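Local coordinates for DNA mismatch repair protein MutS (Thermus aquaticus, PDB 1EWQ) that takes part in DNA mismatch repair, binding mismatched DNA as an ATP-dependent damage sensor with weak ATPase activity, at residues L260-P265 with D270-V275; H294-R299 with E303-R308; F547-Q552 with R688-F693; M640-E645 with V664-S669. All coordinates share one frame; numbering follows the deposited sequence.

Interaction 1. Residues L260-P265 with D270-V275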
loop_
_atom_site.group_PDB
_atom_site.type_symbol
_atom_site.label_atom_id
_atom_site.label_comp_id
_atom_site.label_asym_id
_atom_site.label_seq_id
_atom_site.Cartn_x
_atom_site.Cartn_y
_atom_site.Cartn_z
ATOM N N LEU C 260 21.005 -5.772 10.512
ATOM C CA LEU C 260 21.347 -7.128 10.082
ATOM C C LEU C 260 20.208 -7.792 9.309
ATOM O O LEU C 260 20.344 -8.924 8.840
ATOM C CB LEU C 260 21.694 -7.986 11.300
ATOM C CG LEU C 260 23.154 -8.213 11.706
ATOM C CD1 LEU C 260 24.075 -7.106 11.177
ATOM C CD2 LEU C 260 23.211 -8.342 13.217
ATOM N N GLU C 261 19.084 -7.094 9.186
ATOM C CA GLU C 261 17.927 -7.624 8.476
ATOM C C GLU C 261 17.615 -9.058 8.907
ATOM O O GLU C 261 17.484 -9.950 8.076
ATOM C CB GLU C 261 18.173 -7.582 6.962
ATOM C CG GLU C 261 18.594 -6.219 6.449
ATOM C CD GLU C 261 18.772 -6.183 4.951
ATOM O OE1 GLU C 261 17.778 -5.942 4.230
ATOM O OE2 GLU C 261 19.909 -6.405 4.497
ATOM N N VAL C 262 17.508 -9.273 10.212
ATOM C CA VAL C 262 17.211 -10.599 10.736
ATOM C C VAL C 262 15.776 -11.018 10.419
ATOM O O VAL C 262 15.538 -12.115 9.901
ATOM C CB VAL C 262 17.408 -10.661 12.267
ATOM C CG1 VAL C 262 17.049 -12.048 12.777
ATOM C CG2 VAL C 262 18.849 -10.326 12.624
ATOM N N PHE C 263 14.831 -10.135 10.722
ATOM C CA PHE C 263 13.420 -10.413 10.489
ATOM C C PHE C 263 12.785 -9.536 9.413
ATOM O O PHE C 263 11.827 -9.949 8.762
ATOM C CB PHE C 263 12.635 -10.253 11.796
ATOM C CG PHE C 263 13.049 -11.212 12.864
ATOM C CD1 PHE C 263 13.557 -10.751 14.069
ATOM C CD2 PHE C 263 12.931 -12.582 12.668
ATOM C CE1 PHE C 263 13.940 -11.634 15.057
ATOM C CE2 PHE C 263 13.316 -13.478 13.660
ATOM C CZ PHE C 263 13.821 -13.007 14.855
ATOM N N GLU C 264 13.314 -8.330 9.237
ATOM C CA GLU C 264 12.799 -7.388 8.245
ATOM C C GLU C 264 13.929 -6.894 7.358
ATOM O O GLU C 264 15.053 -6.713 7.818
ATOM C CB GLU C 264 12.141 -6.204 8.947
ATOM C CG GLU C 264 10.896 -6.592 9.716
ATOM C CD GLU C 264 10.544 -5.588 10.795
ATOM O OE1 GLU C 264 9.565 -5.832 11.543
ATOM O OE2 GLU C 264 11.254 -4.558 10.888
ATOM N N PRO C 265 13.640 -6.664 6.071
ATOM C CA PRO C 265 14.635 -6.191 5.107
ATOM C C PRO C 265 14.793 -4.675 5.068
ATOM O O PRO C 265 13.907 -3.932 5.484
ATOM C CB PRO C 265 14.101 -6.727 3.793
ATOM C CG PRO C 265 12.614 -6.515 3.968
ATOM C CD PRO C 265 12.368 -6.987 5.398
ATOM N N ASP C 270 15.960 -10.142 0.651
ATOM C CA ASP C 270 15.708 -11.242 1.579
ATOM C C ASP C 270 16.055 -10.911 3.029
ATOM O O ASP C 270 16.634 -9.869 3.340
ATOM C CB ASP C 270 16.506 -12.484 1.166
ATOM C CG ASP C 270 16.063 -13.056 -0.168
ATOM O OD1 ASP C 270 14.862 -13.366 -0.319
ATOM O OD2 ASP C 270 16.926 -13.208 -1.062
ATOM N N THR C 271 15.717 -11.848 3.902
ATOM C CA THR C 271 15.949 -11.731 5.334
ATOM C C THR C 271 16.748 -12.949 5.814
ATOM O O THR C 271 16.754 -13.993 5.151
ATOM C CB THR C 271 14.584 -11.671 6.059
ATOM O OG1 THR C 271 14.144 -10.310 6.141
ATOM C CG2 THR C 271 14.664 -12.250 7.417
ATOM N N LEU C 272 17.439 -12.820 6.944
ATOM C CA LEU C 272 18.189 -13.956 7.464
ATOM C C LEU C 272 17.195 -15.072 7.751
ATOM O O LEU C 272 17.459 -16.247 7.489
ATOM C CB LEU C 272 18.907 -13.605 8.767
ATOM C CG LEU C 272 19.542 -14.840 9.428
ATOM C CD1 LEU C 272 20.673 -15.366 8.540
ATOM C CD2 LEU C 272 20.062 -14.505 10.813
ATOM N N PHE C 273 16.044 -14.683 8.285
ATOM C CA PHE C 273 15.003 -15.625 8.636
ATOM C C PHE C 273 14.409 -16.308 7.412
ATOM O O PHE C 273 14.129 -17.507 7.446
ATOM C CB PHE C 273 13.906 -14.917 9.433
ATOM C CG PHE C 273 12.908 -15.853 10.065
ATOM C CD1 PHE C 273 13.332 -16.960 10.789
ATOM C CD2 PHE C 273 11.543 -15.608 9.960
ATOM C CE1 PHE C 273 12.416 -17.814 11.401
ATOM C CE2 PHE C 273 10.616 -16.458 10.573
ATOM C CZ PHE C 273 11.061 -17.565 11.295
ATOM N N SER C 274 14.222 -15.561 6.328
ATOM C CA SER C 274 13.654 -16.155 5.123
ATOM C C SER C 274 14.627 -17.160 4.511
ATOM O O SER C 274 14.210 -18.153 3.920
ATOM C CB SER C 274 13.298 -15.073 4.089
ATOM O OG SER C 274 14.458 -14.534 3.487
ATOM N N VAL C 275 15.922 -16.897 4.658
ATOM C CA VAL C 275 16.950 -17.786 4.123
ATOM C C VAL C 275 17.131 -19.011 5.007
ATOM O O VAL C 275 17.228 -20.131 4.525
ATOM C CB VAL C 275 18.321 -17.071 4.029
ATOM C CG1 VAL C 275 19.427 -18.086 3.735
ATOM C CG2 VAL C 275 18.286 -16.018 2.949
#
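Phe-263 turns the edge of its ring toward the face of Phe-273 in a T-shaped stack, with centroids 5.8 Å apart and planes inclined at 73°. The first bond of the Phe-263 side chain points away from 270-275, but with CG anti to the carbonyl carbon (chi1 -63°) the ring swings back until its CD2 lies 4.1 Å from CB of Phe-273. CG1 of Val-262 sits 3.8 Å above the centre of one face of the Phe-263 ring, so a face and an edge are both engaged. Val-262 CG1 also approaches Leu-272 CD2, at 4.4 Å, through apolar contact. Leu-272 N donates to Glu-261 O at 3.1 Å (168° at the hydrogen). Glu-261 closes the preceding helix with a Schellman motif, and its OE1 takes the amide of Leu-266 in the intervening loop. Thr-271, at the N-cap of the next helix, is buried against the backbone of 261-264, and its OG1 lies 3.8 Å from Pro-265 CD; its own O accepts from Ser-274 OG at 2.9 Å. Replacing Thr-271 with glycine would remove the side chain and is likely to open a gap beside Pro-265 CD and the Phe-263 carbonyl. The result illustrates how the loop joining helix 254-259 to helix 272-276 packs against two other helices: helix 282-293 meets the two phenylalanines through Gln-289, while Val-262 and Leu-272 rest on Leu-601 of helix 589-603, which follows the predicted ATP-binding loop.

Interaction 2. Residues H294-R299 with E303-R308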
loop_
_atom_site.group_PDB
_atom_site.type_symbol
_atom_site.label_atom_id
_atom_site.label_comp_id
_atom_site.label_asym_id
_atom_site.label_seq_id
_atom_site.Cartn_x
_atom_site.Cartn_y
_atom_site.Cartn_z
ATOM N N HIS C 294 16.134 -14.676 20.739
ATOM C CA HIS C 294 17.011 -14.733 21.911
ATOM C C HIS C 294 18.083 -15.814 21.794
ATOM O O HIS C 294 17.899 -16.927 22.287
ATOM C CB HIS C 294 16.183 -15.005 23.170
ATOM C CG HIS C 294 15.210 -13.918 23.501
ATOM N ND1 HIS C 294 15.546 -12.828 24.276
ATOM C CD2 HIS C 294 13.924 -13.737 23.135
ATOM C CE1 HIS C 294 14.506 -12.020 24.371
ATOM N NE2 HIS C 294 13.509 -12.551 23.686
ATOM N N PRO C 295 19.209 -15.505 21.125
ATOM C CA PRO C 295 20.287 -16.495 20.987
ATOM C C PRO C 295 20.802 -16.823 22.388
ATOM O O PRO C 295 20.792 -15.964 23.271
ATOM C CB PRO C 295 21.345 -15.762 20.148
ATOM C CG PRO C 295 20.520 -14.748 19.358
ATOM C CD PRO C 295 19.506 -14.271 20.373
ATOM N N LEU C 296 21.267 -18.053 22.582
ATOM C CA LEU C 296 21.772 -18.507 23.880
ATOM C C LEU C 296 23.206 -18.051 24.198
ATOM O O LEU C 296 23.970 -17.681 23.315
ATOM C CB LEU C 296 21.718 -20.043 23.946
ATOM C CG LEU C 296 20.432 -20.750 23.503
ATOM C CD1 LEU C 296 20.615 -22.259 23.650
ATOM C CD2 LEU C 296 19.241 -20.274 24.330
ATOM N N LEU C 297 23.553 -18.090 25.481
ATOM C CA LEU C 297 24.886 -17.716 25.947
ATOM C C LEU C 297 25.584 -18.957 26.514
ATOM O O LEU C 297 26.759 -18.909 26.870
ATOM C CB LEU C 297 24.789 -16.675 27.065
ATOM C CG LEU C 297 24.075 -15.350 26.802
ATOM C CD1 LEU C 297 24.027 -14.522 28.099
ATOM C CD2 LEU C 297 24.808 -14.600 25.709
ATOM N N ASP C 298 24.852 -20.063 26.592
ATOM C CA ASP C 298 25.378 -21.293 27.174
ATOM C C ASP C 298 25.861 -22.336 26.179
ATOM O O ASP C 298 25.090 -22.862 25.378
ATOM C CB ASP C 298 24.316 -21.890 28.090
ATOM C CG ASP C 298 23.724 -20.852 29.031
ATOM O OD1 ASP C 298 24.481 -20.314 29.879
ATOM O OD2 ASP C 298 22.508 -20.562 28.910
ATOM N N ARG C 299 27.151 -22.632 26.264
ATOM C CA ARG C 299 27.807 -23.596 25.391
ATOM C C ARG C 299 27.123 -24.963 25.371
ATOM O O ARG C 299 26.834 -25.505 24.306
ATOM C CB ARG C 299 29.256 -23.760 25.844
ATOM C CG ARG C 299 30.189 -24.444 24.860
ATOM C CD ARG C 299 31.559 -24.533 25.513
ATOM N NE ARG C 299 32.641 -24.788 24.574
ATOM C CZ ARG C 299 32.817 -25.933 23.932
ATOM N NH1 ARG C 299 31.971 -26.938 24.133
ATOM N NH2 ARG C 299 33.845 -26.074 23.097
ATOM N N GLU C 303 25.752 -26.837 22.131
ATOM C CA GLU C 303 26.397 -28.034 21.589
ATOM C C GLU C 303 25.355 -29.150 21.417
ATOM O O GLU C 303 25.464 -29.973 20.510
ATOM C CB GLU C 303 27.530 -28.496 22.515
ATOM C CG GLU C 303 28.588 -27.415 22.786
ATOM C CD GLU C 303 29.595 -27.257 21.653
ATOM O OE1 GLU C 303 29.239 -27.502 20.480
ATOM O OE2 GLU C 303 30.752 -26.875 21.934
ATOM N N ALA C 304 24.339 -29.168 22.275
ATOM C CA ALA C 304 23.285 -30.176 22.181
ATOM C C ALA C 304 22.427 -29.909 20.942
ATOM O O ALA C 304 22.025 -30.840 20.251
ATOM C CB ALA C 304 22.413 -30.171 23.447
ATOM N N ARG C 305 22.145 -28.638 20.665
ATOM C CA ARG C 305 21.356 -28.298 19.483
ATOM C C ARG C 305 22.169 -28.663 18.240
ATOM O O ARG C 305 21.635 -29.194 17.267
ATOM C CB ARG C 305 21.020 -26.798 19.445
ATOM C CG ARG C 305 19.923 -26.308 20.409
ATOM C CD ARG C 305 19.659 -24.805 20.168
ATOM N NE ARG C 305 18.659 -24.239 21.077
ATOM C CZ ARG C 305 18.297 -22.957 21.112
ATOM N NH1 ARG C 305 18.843 -22.076 20.284
ATOM N NH2 ARG C 305 17.392 -22.550 21.998
ATOM N N LEU C 306 23.465 -28.373 18.270
ATOM C CA LEU C 306 24.317 -28.680 17.126
ATOM C C LEU C 306 24.427 -30.186 16.930
ATOM O O LEU C 306 24.541 -30.655 15.799
ATOM C CB LEU C 306 25.711 -28.051 17.300
ATOM C CG LEU C 306 25.793 -26.529 17.117
ATOM C CD1 LEU C 306 27.177 -26.048 17.515
ATOM C CD2 LEU C 306 25.467 -26.143 15.663
ATOM N N ASP C 307 24.389 -30.956 18.018
ATOM C CA ASP C 307 24.459 -32.406 17.870
ATOM C C ASP C 307 23.246 -32.892 17.099
ATOM O O ASP C 307 23.389 -33.663 16.158
ATOM C CB ASP C 307 24.542 -33.116 19.224
ATOM C CG ASP C 307 25.889 -32.933 19.883
ATOM O OD1 ASP C 307 26.889 -32.813 19.143
ATOM O OD2 ASP C 307 25.963 -32.906 21.131
ATOM N N ARG C 308 22.056 -32.424 17.472
ATOM C CA ARG C 308 20.852 -32.837 16.769
ATOM C C ARG C 308 20.858 -32.403 15.297
ATOM O O ARG C 308 20.395 -33.140 14.421
ATOM C CB ARG C 308 19.611 -32.298 17.481
ATOM C CG ARG C 308 19.358 -32.966 18.828
ATOM C CD ARG C 308 17.909 -32.806 19.273
ATOM N NE ARG C 308 17.206 -34.088 19.278
ATOM C CZ ARG C 308 17.028 -34.846 18.196
ATOM N NH1 ARG C 308 17.489 -34.441 17.019
ATOM N NH2 ARG C 308 16.434 -36.036 18.294
HETATM O O HOH W 1 18.493 -19.385 20.793
#
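Arg-299 and Glu-303 meet twice on the first turn of helix 299-314, once through the backbone and once through their ends. Glu-303 N donates to Arg-299 O at 2.8 Å. Glu-303 OE2 forms a salt bridge with Arg-299 NH1, reaching it over a face of the guanidinium, whose plane is turned 56° from the carboxylate; the bridge is modelled unusually short. Each group has a second partner: Glu-303 OE1 pairs with Arg-544, and Arg-299 NH2 with the carbonyl of Phe-547. Two residues on, the extended Arg-305 lays its guanidinium against Leu-296, whose CD1 stands 3.5 Å from CZ, over the centre of one face. At the guanidinium edge, in plane, NH1 donates at 2.8 Å to water 1, which in turn donates at 2.9 Å to His-294 O. Arg-305 NH1 also serves Val-605 O, and Trp-291 adds a cation-pi contact. With a leucine in place of Arg-305, Val-605 O and water 1 would probably lose their donor. This contact shows the two uses of an arginine: its flat face accepts an apolar methyl while NH1 serves one carbonyl directly and another through water, tying the loop after helix 282-293 to the next helix.

Interaction 3. Residues F547-Q552 with R688-F693; sequences FGDRLQ and RAYTLF
The mostly parallel core sheet of the P-loop NTPase domain of MutS meets a smaller neighbouring sheet here, through Tyr-690 on the first and Asp-549 on the second. Tyr-690 opens strand 690-694, an inner strand flanked by 657-662 and by 578-582, the strand that leads into the predicted ATP-binding loop. Asp-549 lies in the turn between strands 546-547 and 551-556 of the mixed sheet alongside. CG of Tyr-690 stands anti to the carbonyl carbon (chi1 -60°), which sends the ring out toward the turn. Phe-619 meets that ring edge-to-face, and Met-574 of strand 570-574 touches it too. His-576 touches both segments: its ring meets that of Tyr-690, its NE2 bonds to Asp-549 OD2, and its ND1 bonds to Arg-688 O. The carboxylate of Asp-549 thus finds its partner in the histidine, and its OD2 stays 3.6 Å from the hydroxyl OH of Tyr-690. What crosses the contact is a bond from Tyr-690 OH to the backbone oxygen Asp-549 O, 2.7 Å long, the hydroxyl standing 27° out of the carbonyl plane while the oxygen lies near the plane of the ring.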
loop_
_atom_site.group_PDB
_atom_site.type_symbol
_atom_site.label_atom_id
_atom_site.label_comp_id
_atom_site.label_asym_id
_atom_site.label_seq_id
_atom_site.Cartn_x
_atom_site.Cartn_y
_atom_site.Cartn_z
ATOM N N PHE C 547 33.189 -23.505 19.685
ATOM C CA PHE C 547 33.215 -22.373 20.603
ATOM C C PHE C 547 34.492 -22.312 21.431
ATOM O O PHE C 547 34.966 -23.329 21.928
ATOM C CB PHE C 547 31.992 -22.421 21.529
ATOM C CG PHE C 547 30.684 -22.418 20.792
ATOM C CD1 PHE C 547 29.930 -23.576 20.685
ATOM C CD2 PHE C 547 30.233 -21.259 20.171
ATOM C CE1 PHE C 547 28.737 -23.581 19.963
ATOM C CE2 PHE C 547 29.045 -21.247 19.445
ATOM C CZ PHE C 547 28.295 -22.404 19.339
ATOM N N GLY C 548 35.034 -21.105 21.564
ATOM C CA GLY C 548 36.251 -20.871 22.324
ATOM C C GLY C 548 36.322 -19.380 22.621
ATOM O O GLY C 548 35.295 -18.702 22.561
ATOM N N ASP C 549 37.493 -18.842 22.945
ATOM C CA ASP C 549 37.554 -17.405 23.208
ATOM C C ASP C 549 38.095 -16.639 22.010
ATOM O O ASP C 549 38.087 -15.411 21.977
ATOM C CB ASP C 549 38.397 -17.101 24.447
ATOM C CG ASP C 549 38.662 -15.611 24.614
ATOM O OD1 ASP C 549 39.589 -15.101 23.939
ATOM O OD2 ASP C 549 37.934 -14.949 25.398
ATOM N N ARG C 550 38.550 -17.373 21.011
ATOM C CA ARG C 550 39.075 -16.750 19.814
ATOM C C ARG C 550 38.056 -16.840 18.697
ATOM O O ARG C 550 37.334 -17.835 18.579
ATOM C CB ARG C 550 40.359 -17.453 19.371
ATOM C CG ARG C 550 41.595 -16.939 20.050
ATOM C CD ARG C 550 42.725 -17.963 20.043
ATOM N NE ARG C 550 43.963 -17.378 20.557
ATOM C CZ ARG C 550 44.048 -16.622 21.654
ATOM N NH1 ARG C 550 42.962 -16.348 22.374
ATOM N NH2 ARG C 550 45.229 -16.130 22.025
ATOM N N LEU C 551 37.976 -15.791 17.892
ATOM C CA LEU C 551 37.088 -15.826 16.753
ATOM C C LEU C 551 38.031 -16.153 15.609
ATOM O O LEU C 551 38.984 -15.420 15.348
ATOM C CB LEU C 551 36.411 -14.471 16.526
ATOM C CG LEU C 551 35.479 -14.388 15.309
ATOM C CD1 LEU C 551 34.416 -13.316 15.541
ATOM C CD2 LEU C 551 36.286 -14.097 14.052
ATOM N N GLN C 552 37.795 -17.287 14.962
ATOM C CA GLN C 552 38.617 -17.695 13.833
ATOM C C GLN C 552 37.714 -18.255 12.764
ATOM O O GLN C 552 37.226 -19.384 12.859
ATOM C CB GLN C 552 39.660 -18.731 14.254
ATOM C CG GLN C 552 40.670 -18.175 15.238
ATOM C CD GLN C 552 41.807 -19.137 15.547
ATOM O OE1 GLN C 552 42.609 -19.480 14.668
ATOM N NE2 GLN C 552 41.886 -19.574 16.799
ATOM N N ARG C 688 37.748 -3.854 25.626
ATOM C CA ARG C 688 38.170 -5.191 25.219
ATOM C C ARG C 688 37.099 -5.966 24.446
ATOM O O ARG C 688 37.172 -7.193 24.328
ATOM C CB ARG C 688 38.639 -6.020 26.423
ATOM C CG ARG C 688 39.875 -5.461 27.128
ATOM C CD ARG C 688 40.352 -6.370 28.271
ATOM N NE ARG C 688 41.335 -7.365 27.826
ATOM C CZ ARG C 688 41.041 -8.571 27.352
ATOM N NH1 ARG C 688 39.777 -8.964 27.254
ATOM N NH2 ARG C 688 42.020 -9.388 26.976
ATOM N N ALA C 689 36.105 -5.256 23.923
ATOM C CA ALA C 689 35.064 -5.910 23.136
ATOM C C ALA C 689 35.693 -6.281 21.791
ATOM O O ALA C 689 36.783 -5.813 21.466
ATOM C CB ALA C 689 33.902 -4.970 22.915
ATOM N N TYR C 690 35.031 -7.150 21.033
ATOM C CA TYR C 690 35.530 -7.524 19.718
ATOM C C TYR C 690 34.915 -6.473 18.801
ATOM O O TYR C 690 33.709 -6.502 18.520
ATOM C CB TYR C 690 35.042 -8.914 19.304
ATOM C CG TYR C 690 35.449 -10.058 20.211
ATOM C CD1 TYR C 690 35.019 -10.114 21.533
ATOM C CD2 TYR C 690 36.213 -11.124 19.718
ATOM C CE1 TYR C 690 35.330 -11.211 22.348
ATOM C CE2 TYR C 690 36.531 -12.221 20.517
ATOM C CZ TYR C 690 36.086 -12.262 21.828
ATOM O OH TYR C 690 36.374 -13.360 22.617
ATOM N N THR C 691 35.745 -5.550 18.336
ATOM C CA THR C 691 35.273 -4.471 17.500
ATOM C C THR C 691 35.799 -4.468 16.057
ATOM O O THR C 691 37.004 -4.576 15.820
ATOM C CB THR C 691 35.631 -3.102 18.150
ATOM O OG1 THR C 691 35.084 -3.024 19.474
ATOM C CG2 THR C 691 35.089 -1.968 17.326
ATOM N N LEU C 692 34.874 -4.363 15.103
ATOM C CA LEU C 692 35.228 -4.252 13.687
ATOM C C LEU C 692 34.830 -2.810 13.368
ATOM O O LEU C 692 33.663 -2.432 13.495
ATOM C CB LEU C 692 34.430 -5.223 12.810
ATOM C CG LEU C 692 34.746 -6.717 12.852
ATOM C CD1 LEU C 692 33.817 -7.453 11.890
ATOM C CD2 LEU C 692 36.200 -6.961 12.465
ATOM N N PHE C 693 35.801 -2.010 12.964
ATOM C CA PHE C 693 35.560 -0.605 12.684
ATOM C C PHE C 693 35.989 -0.254 11.272
ATOM O O PHE C 693 37.180 -0.072 11.018
ATOM C CB PHE C 693 36.339 0.237 13.709
ATOM C CG PHE C 693 36.049 1.717 13.663
ATOM C CD1 PHE C 693 36.461 2.538 14.718
ATOM C CD2 PHE C 693 35.380 2.300 12.583
ATOM C CE1 PHE C 693 36.212 3.906 14.703
ATOM C CE2 PHE C 693 35.126 3.678 12.556
ATOM C CZ PHE C 693 35.543 4.479 13.619
#

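Interaction 4. Residues M640-E645 with V664-S669; sequences MVEMEE and VGRGTS. With SO4 (sulfate ion), chain I.
Glu-642 and Arg-666 carry the charged part of this contact between helix 638-652 and the loop after strand 657-662. Arg-666 NH1 donates to the syn lone pair of Glu-642 OE2 at 2.7 Å, a bent bond of 140° at the hydrogen, with the oxygen 17° out of the guanidinium plane. The other terminal nitrogen, NH2, forms a salt bridge with Glu-663, which follows the strand in a sequence consistent with a Walker B motif. Water provides the second kind of link: water 2 donates to Glu-642 OE1 at 3.1 Å and to Arg-666 O at 2.9 Å, and accepts from Gly-665 N at 2.8 Å. Apolar packing comes from the selenomethionine Met-643, whose doubly bent chain brings CE to 3.9 Å from Val-664 CG1. Farther along the loop, Thr-668 OG1 makes a weak 3.2 Å bond to sulfate O1; the ion, probably from the crystallisation liquor, is also bound by Tyr-737 and His-696 of the second subunit. The chemistry implies a loop held to the helix by charge, water and apolar packing: the arginine links Glu-642 to Glu-663, near the predicted ATP-binding residues, while Thr-668 and Ser-669 pack near the second subunit.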
loop_
_atom_site.group_PDB
_atom_site.type_symbol
_atom_site.label_atom_id
_atom_site.label_comp_id
_atom_site.label_asym_id
_atom_site.label_seq_id
_atom_site.Cartn_x
_atom_site.Cartn_y
_atom_site.Cartn_z
HETATM N N MSE C 640 24.932 13.905 14.737
HETATM C CA MSE C 640 24.387 13.773 16.081
HETATM C C MSE C 640 23.653 12.455 16.309
HETATM O O MSE C 640 23.727 11.876 17.389
HETATM C CB MSE C 640 23.443 14.934 16.395
HETATM C CG MSE C 640 22.843 14.854 17.797
HETATM SE SE MSE C 640 21.767 16.398 18.286
HETATM C CE MSE C 640 23.143 17.403 19.170
ATOM N N VAL C 641 22.939 11.987 15.294
ATOM C CA VAL C 641 22.204 10.743 15.421
ATOM C C VAL C 641 23.158 9.575 15.596
ATOM O O VAL C 641 22.930 8.699 16.427
ATOM C CB VAL C 641 21.315 10.484 14.189
ATOM C CG1 VAL C 641 20.637 9.124 14.307
ATOM C CG2 VAL C 641 20.271 11.570 14.076
ATOM N N GLU C 642 24.234 9.569 14.820
ATOM C CA GLU C 642 25.203 8.493 14.918
ATOM C C GLU C 642 25.928 8.562 16.264
ATOM O O GLU C 642 26.278 7.527 16.836
ATOM C CB GLU C 642 26.176 8.547 13.728
ATOM C CG GLU C 642 25.434 8.674 12.388
ATOM C CD GLU C 642 26.273 8.352 11.157
ATOM O OE1 GLU C 642 27.485 8.637 11.152
ATOM O OE2 GLU C 642 25.705 7.830 10.173
HETATM N N MSE C 643 26.131 9.768 16.788
HETATM C CA MSE C 643 26.790 9.896 18.083
HETATM C C MSE C 643 25.891 9.324 19.178
HETATM O O MSE C 643 26.381 8.731 20.137
HETATM C CB MSE C 643 27.134 11.359 18.399
HETATM C CG MSE C 643 28.268 11.930 17.570
HETATM SE SE MSE C 643 29.915 10.947 17.781
HETATM C CE MSE C 643 29.817 9.820 16.212
ATOM N N GLU C 644 24.580 9.503 19.038
ATOM C CA GLU C 644 23.641 8.964 20.019
ATOM C C GLU C 644 23.753 7.444 20.016
ATOM O O GLU C 644 23.823 6.817 21.070
ATOM C CB GLU C 644 22.196 9.366 19.684
ATOM C CG GLU C 644 21.839 10.788 20.063
ATOM C CD GLU C 644 20.387 11.136 19.763
ATOM O OE1 GLU C 644 19.925 12.193 20.227
ATOM O OE2 GLU C 644 19.706 10.363 19.060
ATOM N N GLU C 645 23.771 6.853 18.825
ATOM C CA GLU C 645 23.880 5.403 18.719
ATOM C C GLU C 645 25.187 4.908 19.346
ATOM O O GLU C 645 25.199 3.904 20.057
ATOM C CB GLU C 645 23.799 4.972 17.256
ATOM C CG GLU C 645 22.428 5.167 16.625
ATOM C CD GLU C 645 22.431 4.897 15.122
ATOM O OE1 GLU C 645 23.019 3.871 14.690
ATOM O OE2 GLU C 645 21.827 5.705 14.378
ATOM N N VAL C 664 32.295 5.682 11.865
ATOM C CA VAL C 664 31.956 6.553 12.983
ATOM C C VAL C 664 32.940 7.731 12.958
ATOM O O VAL C 664 34.159 7.530 12.884
ATOM C CB VAL C 664 32.047 5.773 14.327
ATOM C CG1 VAL C 664 32.125 6.727 15.513
ATOM C CG2 VAL C 664 30.824 4.885 14.469
ATOM N N GLY C 665 32.405 8.951 12.989
ATOM C CA GLY C 665 33.239 10.147 12.952
ATOM C C GLY C 665 32.846 11.097 11.830
ATOM O O GLY C 665 33.184 12.280 11.846
ATOM N N ARG C 666 32.141 10.559 10.841
ATOM C CA ARG C 666 31.651 11.317 9.687
ATOM C C ARG C 666 30.635 12.362 10.165
ATOM O O ARG C 666 30.099 12.266 11.265
ATOM C CB ARG C 666 30.913 10.375 8.729
ATOM C CG ARG C 666 29.819 9.623 9.498
ATOM C CD ARG C 666 28.652 9.086 8.680
ATOM N NE ARG C 666 29.024 8.015 7.771
ATOM C CZ ARG C 666 28.206 7.028 7.411
ATOM N NH1 ARG C 666 26.974 6.969 7.897
ATOM N NH2 ARG C 666 28.613 6.116 6.543
ATOM N N GLY C 667 30.363 13.346 9.321
ATOM C CA GLY C 667 29.376 14.349 9.659
ATOM C C GLY C 667 29.838 15.629 10.324
ATOM O O GLY C 667 29.001 16.469 10.642
ATOM N N THR C 668 31.139 15.787 10.551
ATOM C CA THR C 668 31.639 17.006 11.177
ATOM C C THR C 668 32.915 17.510 10.500
ATOM O O THR C 668 33.197 17.162 9.354
ATOM C CB THR C 668 31.900 16.787 12.686
ATOM O OG1 THR C 668 32.246 18.037 13.304
ATOM C CG2 THR C 668 33.010 15.776 12.900
ATOM N N SER C 669 33.680 18.337 11.210
ATOM C CA SER C 669 34.921 18.885 10.667
ATOM C C SER C 669 36.083 17.879 10.720
ATOM O O SER C 669 36.051 16.902 11.481
ATOM C CB SER C 669 35.300 20.160 11.423
ATOM O OG SER C 669 35.529 19.885 12.789
HETATM S S SO4 I . 31.484 21.612 13.141
HETATM O O1 SO4 I . 30.374 20.644 13.026
HETATM O O2 SO4 I . 31.060 22.735 13.993
HETATM O O3 SO4 I . 32.653 20.936 13.747
HETATM O O4 SO4 I . 31.860 22.126 11.808
HETATM O O HOH W 2 29.773 9.861 12.860
#

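How the interactions relate
Three of the four contacts form a touching series. Interaction 2 meets interaction 3 at the Phe-547 ring, where Leu-306 CD1 packs 3.8 Å from Phe-547 CE1. Interaction 3 in turn meets interaction 4, Phe-693 CZ lying 3.4 Å from Val-664 O, and 640-645 with 664-669 is nested inside the long loop that interaction 3 closes. Interaction 1 stands apart, its nearest atoms about 7 Å from interaction 2. Two contacts lie near the predicted ATP site: the side chain of Arg-666 is about 6 Å from that of Asn-585, and that of Glu-261 about 10 Å from that of Ser-590. Bound DNA is at least about 34 Å from all four, measured between nearest atoms.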